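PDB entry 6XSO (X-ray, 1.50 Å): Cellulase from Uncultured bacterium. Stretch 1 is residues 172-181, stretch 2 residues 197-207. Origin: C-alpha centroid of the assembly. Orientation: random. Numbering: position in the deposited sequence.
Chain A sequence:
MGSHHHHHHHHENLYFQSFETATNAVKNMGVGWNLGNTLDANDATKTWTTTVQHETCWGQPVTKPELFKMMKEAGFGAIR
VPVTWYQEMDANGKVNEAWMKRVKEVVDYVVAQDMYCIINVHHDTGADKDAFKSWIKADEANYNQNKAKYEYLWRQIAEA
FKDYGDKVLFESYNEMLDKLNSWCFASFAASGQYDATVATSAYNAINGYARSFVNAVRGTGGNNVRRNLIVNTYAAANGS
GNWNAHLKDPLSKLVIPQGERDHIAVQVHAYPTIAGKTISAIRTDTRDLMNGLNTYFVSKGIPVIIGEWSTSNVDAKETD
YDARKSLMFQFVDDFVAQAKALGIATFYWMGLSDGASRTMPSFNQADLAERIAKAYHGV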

# COMPACT_ATOMS: atom_id res chain seq x y z
N SER A 172 -3.24 4.98 -4.93
CA SER A 172 -4.41 4.97 -5.80
C SER A 172 -5.42 3.87 -5.48
O SER A 172 -6.64 4.11 -5.51
CB SER A 172 -3.92 4.84 -7.25
OG SER A 172 -3.13 3.66 -7.43
N TYR A 173 -4.96 2.64 -5.30
CA TYR A 173 -5.80 1.44 -5.17
C TYR A 173 -4.83 0.33 -4.74
O TYR A 173 -3.63 0.41 -5.02
CB TYR A 173 -6.60 1.05 -6.47
CG TYR A 173 -5.71 1.12 -7.68
CD1 TYR A 173 -4.73 0.16 -7.88
CD2 TYR A 173 -5.78 2.19 -8.57
CE1 TYR A 173 -3.85 0.25 -8.91
CE2 TYR A 173 -4.88 2.30 -9.61
CZ TYR A 173 -3.91 1.34 -9.75
OH TYR A 173 -3.00 1.48 -10.76
N ASN A 174 -5.36 -0.69 -4.08
CA ASN A 174 -4.52 -1.72 -3.47
C ASN A 174 -4.13 -2.86 -4.40
O ASN A 174 -3.02 -2.85 -4.95
CB ASN A 174 -5.22 -2.24 -2.19
CG ASN A 174 -4.45 -3.34 -1.53
OD1 ASN A 174 -3.22 -3.22 -1.37
ND2 ASN A 174 -5.14 -4.42 -1.13
N GLU A 175 -5.00 -3.86 -4.57
CA GLU A 175 -4.71 -5.07 -5.34
C GLU A 175 -5.86 -5.26 -6.32
O GLU A 175 -6.79 -6.04 -6.08
CB GLU A 175 -4.49 -6.30 -4.42
CG GLU A 175 -3.16 -6.24 -3.68
CD GLU A 175 -2.90 -7.39 -2.76
OE1 GLU A 175 -3.81 -8.20 -2.48
OE2 GLU A 175 -1.75 -7.52 -2.29
N MET A 176 -5.83 -4.52 -7.41
CA MET A 176 -6.92 -4.53 -8.38
C MET A 176 -6.73 -5.72 -9.32
O MET A 176 -5.67 -5.88 -9.94
CB MET A 176 -6.93 -3.23 -9.19
CG MET A 176 -8.26 -3.00 -9.85
SD MET A 176 -8.30 -1.69 -11.09
CE MET A 176 -7.55 -0.31 -10.25
N LEU A 177 -7.78 -6.52 -9.46
CA LEU A 177 -7.76 -7.74 -10.26
C LEU A 177 -8.79 -7.64 -11.39
O LEU A 177 -9.71 -6.82 -11.35
CB LEU A 177 -8.11 -8.96 -9.40
CG LEU A 177 -7.39 -9.10 -8.06
CD1 LEU A 177 -7.80 -10.37 -7.33
CD2 LEU A 177 -5.87 -9.06 -8.24
N ASP A 178 -8.62 -8.50 -12.39
CA ASP A 178 -9.58 -8.61 -13.49
C ASP A 178 -10.85 -9.27 -12.97
O ASP A 178 -10.98 -9.62 -11.80
CB ASP A 178 -8.94 -9.33 -14.68
CG ASP A 178 -8.58 -10.77 -14.39
OD1 ASP A 178 -9.14 -11.36 -13.45
OD2 ASP A 178 -7.73 -11.33 -15.12
N LYS A 179 -11.83 -9.43 -13.87
CA LYS A 179 -13.10 -9.98 -13.44
C LYS A 179 -13.02 -11.46 -13.12
O LYS A 179 -14.00 -12.01 -12.59
CB LYS A 179 -14.19 -9.73 -14.49
CG LYS A 179 -14.12 -10.57 -15.74
CD LYS A 179 -15.21 -10.19 -16.72
CE LYS A 179 -15.03 -10.91 -18.03
NZ LYS A 179 -16.11 -10.52 -19.00
N LEU A 180 -11.90 -12.11 -13.44
CA LEU A 180 -11.65 -13.50 -13.10
C LEU A 180 -10.87 -13.63 -11.80
O LEU A 180 -10.55 -14.75 -11.40
CB LEU A 180 -10.84 -14.17 -14.21
CG LEU A 180 -11.36 -13.95 -15.63
CD1 LEU A 180 -10.36 -14.50 -16.64
CD2 LEU A 180 -12.72 -14.57 -15.84
N ASN A 181 -10.56 -12.50 -11.16
CA ASN A 181 -9.81 -12.46 -9.91
C ASN A 181 -8.43 -13.09 -10.10
O ASN A 181 -7.92 -13.78 -9.22
CB ASN A 181 -10.61 -13.12 -8.79
CG ASN A 181 -11.93 -12.42 -8.58
OD1 ASN A 181 -11.97 -11.26 -8.18
ND2 ASN A 181 -13.03 -13.11 -8.90
N THR A 197 -7.88 -10.67 -24.66
CA THR A 197 -8.91 -9.65 -24.55
C THR A 197 -9.02 -9.16 -23.11
O THR A 197 -9.05 -7.95 -22.84
CB THR A 197 -10.25 -10.23 -25.01
OG1 THR A 197 -10.07 -10.97 -26.24
CG2 THR A 197 -11.29 -9.12 -25.23
N VAL A 198 -9.06 -10.09 -22.17
CA VAL A 198 -9.14 -9.73 -20.76
C VAL A 198 -7.86 -9.03 -20.30
O VAL A 198 -7.92 -8.03 -19.58
CB VAL A 198 -9.42 -10.99 -19.93
CG1 VAL A 198 -9.27 -10.69 -18.46
CG2 VAL A 198 -10.82 -11.51 -20.23
N ALA A 199 -6.70 -9.53 -20.71
CA ALA A 199 -5.44 -8.92 -20.28
C ALA A 199 -5.33 -7.48 -20.76
O ALA A 199 -4.98 -6.58 -19.99
CB ALA A 199 -4.24 -9.74 -20.77
N THR A 200 -5.62 -7.25 -22.04
CA THR A 200 -5.53 -5.91 -22.60
C THR A 200 -6.51 -4.97 -21.92
O THR A 200 -6.18 -3.81 -21.64
CB THR A 200 -5.78 -5.98 -24.12
OG1 THR A 200 -4.74 -6.76 -24.73
CG2 THR A 200 -5.82 -4.60 -24.73
N SER A 201 -7.72 -5.47 -21.63
CA SER A 201 -8.72 -4.68 -20.91
C SER A 201 -8.22 -4.31 -19.53
O SER A 201 -8.40 -3.17 -19.07
CB SER A 201 -10.01 -5.49 -20.80
OG SER A 201 -11.07 -4.73 -20.25
N ALA A 202 -7.56 -5.26 -18.88
CA ALA A 202 -7.13 -5.08 -17.49
C ALA A 202 -6.06 -4.00 -17.38
O ALA A 202 -6.15 -3.14 -16.50
CB ALA A 202 -6.61 -6.41 -16.98
N TYR A 203 -5.07 -4.01 -18.27
CA TYR A 203 -4.03 -2.98 -18.19
C TYR A 203 -4.56 -1.62 -18.61
O TYR A 203 -4.16 -0.60 -18.04
CB TYR A 203 -2.77 -3.42 -18.94
CG TYR A 203 -2.21 -4.71 -18.37
CD1 TYR A 203 -1.84 -4.81 -17.03
CD2 TYR A 203 -2.05 -5.82 -19.15
CE1 TYR A 203 -1.35 -5.99 -16.51
CE2 TYR A 203 -1.56 -7.00 -18.63
CZ TYR A 203 -1.21 -7.09 -17.30
OH TYR A 203 -0.73 -8.26 -16.76
N ASN A 204 -5.49 -1.57 -19.57
CA ASN A 204 -6.14 -0.29 -19.86
C ASN A 204 -6.87 0.24 -18.63
O ASN A 204 -6.86 1.46 -18.38
CB ASN A 204 -7.14 -0.46 -21.00
CG ASN A 204 -6.49 -0.54 -22.37
OD1 ASN A 204 -5.27 -0.40 -22.52
ND2 ASN A 204 -7.30 -0.78 -23.40
N ALA A 205 -7.54 -0.64 -17.88
CA ALA A 205 -8.26 -0.22 -16.68
C ALA A 205 -7.31 0.25 -15.58
O ALA A 205 -7.55 1.28 -14.95
CB ALA A 205 -9.14 -1.36 -16.17
N ILE A 206 -6.25 -0.53 -15.31
CA ILE A 206 -5.24 -0.09 -14.35
C ILE A 206 -4.76 1.30 -14.71
O ILE A 206 -4.69 2.20 -13.86
CB ILE A 206 -4.06 -1.09 -14.30
CG1 ILE A 206 -4.49 -2.40 -13.64
CG2 ILE A 206 -2.87 -0.43 -13.57
CD1 ILE A 206 -4.68 -2.34 -12.16
N ASN A 207 -4.38 1.49 -15.97
CA ASN A 207 -3.82 2.77 -16.38
C ASN A 207 -4.86 3.88 -16.32
O ASN A 207 -4.51 5.00 -15.94
CB ASN A 207 -3.20 2.65 -17.76
CG ASN A 207 -2.00 1.73 -17.78
OD1 ASN A 207 -1.35 1.51 -16.75
ND2 ASN A 207 -1.70 1.18 -18.94

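Residues 197-207 are one unbroken segment of a longer helix, its i to i+4 hydrogen bonds unbroken from Ser201 N to Thr197 O (3.1 Å) through Asn207 N to Tyr203 O (2.9 Å). Stretch 1 has no regular helix or strand; it runs alongside the helix in the reverse sense, Met176 lying nearest Ile206 and Asp178 nearest Ala202, where the CA atoms close to 5.9 Å. It then folds into a type I turn, Asp178 to Asn181, closed by Asn181 N to Asp178 O at 3.0 Å. The Asp178 carboxylate braces this turn through a weak bond from Leu180 N to Asp178 OD1 (2.9 Å).

No hydrogen bond crosses between the stretches, so shape and apolar contact carry the pairing. Ile206 gives up the most surface. Its CA-to-CB bond points sideways, but the m, m rotamer brings its end nearer, setting Ile206 CD1 3.8 Å from Met176 SD and 4.2 Å from Tyr173 CE1. Tyr173 OH sits 3.4 Å from Ile206 CG2, its polar need met elsewhere in the structure.

Where the backbones come closest, the helix presents alanine: Ala202 CB meets Asp178 CB at 4.4 Å. One turn earlier, Val198 CG1 touches Leu180 CD1 at 4.4 Å and packs 3.7 Å from Asp178 OD2, a contact without polar pairing. On the helix, the rule read here is one alanine at the pinch, with branched Val198 a turn before it and Ile206 a turn after.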